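Local coordinates for Rep protein (Adeno-associated virus - 5, PDB 1M55) that probably binds the viral replication origin and nicks DNA as the endonuclease domain of a rolling-circle replication initiator, at residues L64-F78 against L93-Y107. Numbering follows the deposited sequence.
Sequences LYEWNKFSKQESKFF and LVETSGISSMVLGRY. With ZN (zinc ion), chain D.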
loop_
_atom_site.group_PDB
_atom_site.type_symbol
_atom_site.label_atom_id
_atom_site.label_comp_id
_atom_site.label_asym_id
_atom_site.label_seq_id
_atom_site.Cartn_x
_atom_site.Cartn_y
_atom_site.Cartn_z
ATOM N N LEU A 64 0.414 3.202 -8.554
ATOM C CA LEU A 64 -0.731 4.035 -8.912
ATOM C C LEU A 64 -0.644 4.657 -10.294
ATOM O O LEU A 64 -1.636 4.692 -11.019
ATOM C CB LEU A 64 -0.963 5.120 -7.855
ATOM C CG LEU A 64 -1.395 4.581 -6.484
ATOM C CD1 LEU A 64 -1.385 5.694 -5.448
ATOM C CD2 LEU A 64 -2.767 3.930 -6.581
ATOM N N TYR A 65 0.538 5.138 -10.670
ATOM C CA TYR A 65 0.714 5.758 -11.979
ATOM C C TYR A 65 0.499 4.727 -13.081
ATOM O O TYR A 65 -0.153 5.011 -14.090
ATOM C CB TYR A 65 2.096 6.420 -12.087
ATOM C CG TYR A 65 2.324 7.528 -11.067
ATOM C CD1 TYR A 65 3.601 8.053 -10.847
ATOM C CD2 TYR A 65 1.272 8.009 -10.280
ATOM C CE1 TYR A 65 3.820 9.023 -9.865
ATOM C CE2 TYR A 65 1.484 8.974 -9.294
ATOM C CZ TYR A 65 2.758 9.473 -9.093
ATOM O OH TYR A 65 2.964 10.405 -8.100
ATOM N N GLU A 66 0.994 3.513 -12.862
ATOM C CA GLU A 66 0.837 2.441 -13.836
ATOM C C GLU A 66 -0.643 2.039 -13.889
ATOM O O GLU A 66 -1.190 1.788 -14.965
ATOM C CB GLU A 66 1.718 1.251 -13.454
ATOM C CG GLU A 66 2.120 0.347 -14.616
ATOM C CD GLU A 66 3.027 1.024 -15.642
ATOM O OE1 GLU A 66 3.609 2.101 -15.359
ATOM O OE2 GLU A 66 3.168 0.458 -16.743
ATOM N N TRP A 67 -1.298 2.027 -12.733
ATOM C CA TRP A 67 -2.720 1.690 -12.665
ATOM C C TRP A 67 -3.519 2.729 -13.456
ATOM O O TRP A 67 -4.414 2.375 -14.228
ATOM C CB TRP A 67 -3.201 1.667 -11.213
ATOM C CG TRP A 67 -4.624 1.219 -11.056
ATOM C CD1 TRP A 67 -5.744 1.965 -11.275
ATOM C CD2 TRP A 67 -5.079 -0.074 -10.629
ATOM N NE1 TRP A 67 -6.866 1.222 -11.010
ATOM C CE2 TRP A 67 -6.491 -0.033 -10.613
ATOM C CE3 TRP A 67 -4.432 -1.262 -10.257
ATOM C CZ2 TRP A 67 -7.272 -1.135 -10.237
ATOM C CZ3 TRP A 67 -5.212 -2.362 -9.881
ATOM C CH2 TRP A 67 -6.617 -2.285 -9.875
ATOM N N ASN A 68 -3.170 4.005 -13.283
ATOM C CA ASN A 68 -3.850 5.096 -13.984
ATOM C C ASN A 68 -3.732 4.921 -15.495
ATOM O O ASN A 68 -4.623 5.322 -16.242
ATOM C CB ASN A 68 -3.268 6.463 -13.586
ATOM C CG ASN A 68 -3.551 6.847 -12.130
ATOM O OD1 ASN A 68 -2.947 7.787 -11.612
ATOM N ND2 ASN A 68 -4.462 6.140 -11.474
ATOM N N LYS A 69 -2.621 4.349 -15.951
ATOM C CA LYS A 69 -2.426 4.115 -17.380
ATOM C C LYS A 69 -3.530 3.187 -17.893
ATOM O O LYS A 69 -4.108 3.420 -18.957
ATOM C CB LYS A 69 -1.059 3.482 -17.640
ATOM C CG LYS A 69 -0.788 3.182 -19.108
ATOM C CD LYS A 69 0.484 2.385 -19.291
ATOM C CE LYS A 69 0.367 1.032 -18.633
ATOM N NZ LYS A 69 1.488 0.140 -19.015
ATOM N N PHE A 70 -3.835 2.156 -17.107
ATOM C CA PHE A 70 -4.862 1.177 -17.459
ATOM C C PHE A 70 -6.295 1.674 -17.248
ATOM O O PHE A 70 -7.177 1.391 -18.059
ATOM C CB PHE A 70 -4.657 -0.120 -16.669
ATOM C CG PHE A 70 -3.343 -0.798 -16.933
ATOM C CD1 PHE A 70 -2.467 -1.072 -15.887
ATOM C CD2 PHE A 70 -2.982 -1.176 -18.223
ATOM C CE1 PHE A 70 -1.253 -1.711 -16.120
ATOM C CE2 PHE A 70 -1.766 -1.819 -18.465
ATOM C CZ PHE A 70 -0.904 -2.086 -17.410
ATOM N N SER A 71 -6.533 2.390 -16.153
ATOM C CA SER A 71 -7.869 2.903 -15.848
ATOM C C SER A 71 -8.202 4.170 -16.630
ATOM O O SER A 71 -9.368 4.561 -16.721
ATOM C CB SER A 71 -7.991 3.201 -14.352
ATOM O OG SER A 71 -7.114 4.255 -13.981
ATOM N N LYS A 72 -7.166 4.822 -17.156
ATOM C CA LYS A 72 -7.300 6.070 -17.908
ATOM C C LYS A 72 -8.023 7.161 -17.109
ATOM O O LYS A 72 -8.878 7.878 -17.633
ATOM C CB LYS A 72 -7.957 5.834 -19.275
ATOM C CG LYS A 72 -7.068 5.050 -20.245
ATOM C CD LYS A 72 -7.712 4.911 -21.618
ATOM C CE LYS A 72 -6.886 4.026 -22.546
ATOM N NZ LYS A 72 -5.527 4.572 -22.787
ATOM N N GLN A 73 -7.680 7.258 -15.828
ATOM C CA GLN A 73 -8.241 8.261 -14.925
ATOM C C GLN A 73 -7.388 8.297 -13.658
ATOM O O GLN A 73 -6.534 7.427 -13.460
ATOM C CB GLN A 73 -9.688 7.922 -14.549
ATOM C CG GLN A 73 -9.852 6.614 -13.792
ATOM C CD GLN A 73 -11.170 6.540 -13.054
ATOM O OE1 GLN A 73 -11.355 7.200 -12.032
ATOM N NE2 GLN A 73 -12.090 5.743 -13.565
ATOM N N GLU A 74 -7.586 9.319 -12.828
ATOM C CA GLU A 74 -6.857 9.409 -11.569
ATOM C C GLU A 74 -7.685 8.574 -10.593
ATOM O O GLU A 74 -8.521 9.101 -9.864
ATOM C CB GLU A 74 -6.775 10.860 -11.085
ATOM C CG GLU A 74 -6.002 11.054 -9.777
ATOM C CD GLU A 74 -4.487 10.958 -9.932
ATOM O OE1 GLU A 74 -3.992 10.734 -11.056
ATOM O OE2 GLU A 74 -3.783 11.122 -8.916
ATOM N N SER A 75 -7.486 7.262 -10.625
ATOM C CA SER A 75 -8.224 6.346 -9.768
ATOM C C SER A 75 -8.149 6.670 -8.275
ATOM O O SER A 75 -7.102 7.092 -7.765
ATOM C CB SER A 75 -7.741 4.911 -9.998
ATOM O OG SER A 75 -7.930 4.507 -11.344
ATOM N N LYS A 76 -9.277 6.489 -7.591
ATOM C CA LYS A 76 -9.360 6.715 -6.154
ATOM C C LYS A 76 -8.635 5.550 -5.491
ATOM O O LYS A 76 -8.667 4.416 -6.001
ATOM C CB LYS A 76 -10.818 6.749 -5.694
ATOM C CG LYS A 76 -11.584 7.985 -6.139
ATOM C CD LYS A 76 -10.988 9.246 -5.533
ATOM C CE LYS A 76 -11.800 10.478 -5.898
ATOM N NZ LYS A 76 -11.314 11.689 -5.181
ATOM N N PHE A 77 -7.995 5.825 -4.359
ATOM C CA PHE A 77 -7.244 4.802 -3.646
ATOM C C PHE A 77 -7.119 5.104 -2.165
ATOM O O PHE A 77 -7.341 6.235 -1.721
ATOM C CB PHE A 77 -5.811 4.695 -4.221
ATOM C CG PHE A 77 -4.960 5.934 -3.993
ATOM C CD1 PHE A 77 -4.256 6.116 -2.799
ATOM C CD2 PHE A 77 -4.885 6.929 -4.965
ATOM C CE1 PHE A 77 -3.495 7.272 -2.578
ATOM C CE2 PHE A 77 -4.126 8.089 -4.754
ATOM C CZ PHE A 77 -3.432 8.259 -3.558
ATOM N N PHE A 78 -6.795 4.059 -1.412
ATOM C CA PHE A 78 -6.500 4.152 0.006
ATOM C C PHE A 78 -5.413 3.098 0.162
ATOM O O PHE A 78 -5.644 1.920 -0.101
ATOM C CB PHE A 78 -7.685 3.836 0.921
ATOM C CG PHE A 78 -7.376 4.071 2.380
ATOM C CD1 PHE A 78 -7.607 5.313 2.965
ATOM C CD2 PHE A 78 -6.775 3.072 3.151
ATOM C CE1 PHE A 78 -7.238 5.562 4.295
ATOM C CE2 PHE A 78 -6.406 3.310 4.475
ATOM C CZ PHE A 78 -6.637 4.561 5.046
ATOM N N LEU A 93 -5.614 -0.437 -1.930
ATOM C CA LEU A 93 -7.001 -0.439 -2.381
ATOM C C LEU A 93 -7.141 0.579 -3.502
ATOM O O LEU A 93 -6.881 1.770 -3.305
ATOM C CB LEU A 93 -7.954 -0.058 -1.246
ATOM C CG LEU A 93 -8.120 -0.998 -0.054
ATOM C CD1 LEU A 93 -9.083 -0.363 0.944
ATOM C CD2 LEU A 93 -8.643 -2.339 -0.522
ATOM N N VAL A 94 -7.531 0.111 -4.679
ATOM C CA VAL A 94 -7.712 0.999 -5.820
ATOM C C VAL A 94 -9.092 0.704 -6.394
ATOM O O VAL A 94 -9.494 -0.460 -6.487
ATOM C CB VAL A 94 -6.625 0.789 -6.887
ATOM C CG1 VAL A 94 -6.709 1.893 -7.921
ATOM C CG2 VAL A 94 -5.244 0.794 -6.241
ATOM N N GLU A 95 -9.833 1.746 -6.756
ATOM C CA GLU A 95 -11.179 1.538 -7.277
ATOM C C GLU A 95 -11.190 0.677 -8.533
ATOM O O GLU A 95 -10.252 0.704 -9.329
ATOM C CB GLU A 95 -11.903 2.861 -7.503
ATOM C CG GLU A 95 -11.460 3.631 -8.715
ATOM C CD GLU A 95 -12.248 4.907 -8.885
ATOM O OE1 GLU A 95 -13.489 4.874 -8.743
ATOM O OE2 GLU A 95 -11.620 5.949 -9.152
ATOM N N THR A 96 -12.269 -0.081 -8.699
ATOM C CA THR A 96 -12.431 -1.000 -9.822
ATOM C C THR A 96 -12.705 -0.365 -11.186
ATOM O O THR A 96 -12.471 -0.989 -12.222
ATOM C CB THR A 96 -13.570 -1.992 -9.530
ATOM O OG1 THR A 96 -14.791 -1.268 -9.319
ATOM C CG2 THR A 96 -13.264 -2.802 -8.284
ATOM N N SER A 97 -13.223 0.860 -11.179
ATOM C CA SER A 97 -13.568 1.580 -12.402
ATOM C C SER A 97 -12.553 1.443 -13.539
ATOM O O SER A 97 -11.367 1.740 -13.374
ATOM C CB SER A 97 -13.800 3.060 -12.080
ATOM O OG SER A 97 -14.425 3.746 -13.156
ATOM N N GLY A 98 -13.027 0.961 -14.682
ATOM C CA GLY A 98 -12.173 0.809 -15.848
ATOM C C GLY A 98 -11.301 -0.430 -15.908
ATOM O O GLY A 98 -10.635 -0.661 -16.922
ATOM N N ILE A 99 -11.310 -1.238 -14.853
ATOM C CA ILE A 99 -10.488 -2.447 -14.808
ATOM C C ILE A 99 -11.359 -3.687 -14.600
ATOM O O ILE A 99 -11.937 -3.867 -13.526
ATOM C CB ILE A 99 -9.461 -2.377 -13.646
ATOM C CG1 ILE A 99 -8.744 -1.019 -13.629
ATOM C CG2 ILE A 99 -8.450 -3.520 -13.767
ATOM C CD1 ILE A 99 -7.783 -0.800 -14.773
ATOM N N SER A 100 -11.479 -4.529 -15.622
ATOM C CA SER A 100 -12.283 -5.739 -15.492
ATOM C C SER A 100 -11.506 -6.789 -14.703
ATOM O O SER A 100 -10.281 -6.901 -14.828
ATOM C CB SER A 100 -12.695 -6.284 -16.864
ATOM O OG SER A 100 -11.599 -6.841 -17.569
ATOM N N SER A 101 -12.223 -7.586 -13.921
ATOM C CA SER A 101 -11.604 -8.612 -13.097
ATOM C C SER A 101 -10.782 -9.646 -13.869
ATOM O O SER A 101 -9.727 -10.070 -13.395
ATOM C CB SER A 101 -12.667 -9.309 -12.237
ATOM O OG SER A 101 -12.074 -10.175 -11.282
ATOM N N MET A 102 -11.234 -10.034 -15.060
ATOM C CA MET A 102 -10.509 -11.035 -15.842
ATOM C C MET A 102 -9.153 -10.555 -16.367
ATOM O O MET A 102 -8.242 -11.359 -16.574
ATOM C CB MET A 102 -11.372 -11.565 -16.998
ATOM C CG MET A 102 -11.469 -10.652 -18.215
ATOM S SD MET A 102 -12.430 -11.393 -19.572
ATOM C CE MET A 102 -11.664 -13.043 -19.696
ATOM N N VAL A 103 -9.010 -9.245 -16.545
ATOM C CA VAL A 103 -7.763 -8.682 -17.048
ATOM C C VAL A 103 -6.831 -8.174 -15.932
ATOM O O VAL A 103 -5.635 -7.948 -16.160
ATOM C CB VAL A 103 -8.045 -7.560 -18.081
ATOM C CG1 VAL A 103 -8.483 -6.275 -17.389
ATOM C CG2 VAL A 103 -6.834 -7.334 -18.955
ATOM N N LEU A 104 -7.369 -8.041 -14.721
ATOM C CA LEU A 104 -6.599 -7.559 -13.573
ATOM C C LEU A 104 -5.280 -8.303 -13.352
ATOM O O LEU A 104 -4.261 -7.683 -13.036
ATOM C CB LEU A 104 -7.447 -7.613 -12.296
ATOM C CG LEU A 104 -6.830 -7.028 -11.019
ATOM C CD1 LEU A 104 -6.583 -5.535 -11.177
ATOM C CD2 LEU A 104 -7.753 -7.288 -9.839
ATOM N N GLY A 105 -5.293 -9.621 -13.525
ATOM C CA GLY A 105 -4.087 -10.407 -13.336
ATOM C C GLY A 105 -2.957 -9.934 -14.234
ATOM O O GLY A 105 -1.833 -9.719 -13.777
ATOM N N ARG A 106 -3.257 -9.748 -15.516
ATOM C CA ARG A 106 -2.252 -9.292 -16.466
ATOM C C ARG A 106 -1.777 -7.883 -16.121
ATOM O O ARG A 106 -0.578 -7.604 -16.151
ATOM C CB ARG A 106 -2.801 -9.324 -17.889
ATOM C CG ARG A 106 -1.726 -9.329 -18.965
ATOM C CD ARG A 106 -2.338 -9.175 -20.343
ATOM N NE ARG A 106 -2.903 -7.840 -20.540
ATOM C CZ ARG A 106 -4.038 -7.587 -21.183
ATOM N NH1 ARG A 106 -4.756 -8.576 -21.702
ATOM N NH2 ARG A 106 -4.450 -6.336 -21.327
ATOM N N TYR A 107 -2.713 -7.003 -15.780
ATOM C CA TYR A 107 -2.368 -5.627 -15.424
ATOM C C TYR A 107 -1.422 -5.575 -14.227
ATOM O O TYR A 107 -0.387 -4.906 -14.273
ATOM C CB TYR A 107 -3.627 -4.815 -15.117
ATOM C CG TYR A 107 -4.434 -4.417 -16.334
ATOM C CD1 TYR A 107 -5.656 -3.764 -16.193
ATOM C CD2 TYR A 107 -3.975 -4.682 -17.625
ATOM C CE1 TYR A 107 -6.401 -3.381 -17.302
ATOM C CE2 TYR A 107 -4.713 -4.302 -18.744
ATOM C CZ TYR A 107 -5.925 -3.652 -18.573
ATOM O OH TYR A 107 -6.666 -3.271 -19.671
HETATM ZN ZN ZN D . -12.678 7.517 -10.197
HETATM O O HOH W 1 -9.639 2.360 -11.352
HETATM O O HOH W 2 -10.006 1.370 -18.784
HETATM O O HOH W 3 -14.165 6.145 -11.455
HETATM O O HOH W 4 -11.205 9.153 -9.299
#
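Leu64 touches Val94 with its CD2 methyl. One turn on, Trp67 has its CG anti to the backbone N (chi1 -175°), and its indole lies between Val94 and Ile99. Val94 CG1 sits over one indole face, 3.3 Å from the centroid of the five-membered ring, in a CH-pi contact. Ile99 CD1 lies toward the rim of the opposite face, and Leu104 CD1 meets Trp67 CH2 obliquely. In the ring plane, Trp67 NE1 gives its hydrogen to a water, 3.0 Å from the water oxygen. The Phe70 ring forms an offset stack with Tyr107, centroids 4.0 Å apart and planes at 7°. Gln73 OE1 binds zinc at 2.3 Å and Glu95 OE2 at 2.2 Å; two waters complete the observed ligands. Ser75 OG also donates to the water held by Trp67, which donates in turn to the carbonyls of Glu95 and Ser97. Its four bonds join Trp67 and Ser75 to these two carbonyls. Lys76 N donates to Glu95 OE2 (2.9 Å), from above the carboxylate plane, and Glu95 N bonds back to Lys76 O. Phe78 and Leu93 follow as a hydrogen-bonded antiparallel pair. This is the open end of a beta hairpin, strands 77-83 and 88-95, flanked by helices 50-71 and 101-118 in the Rep catalytic domain.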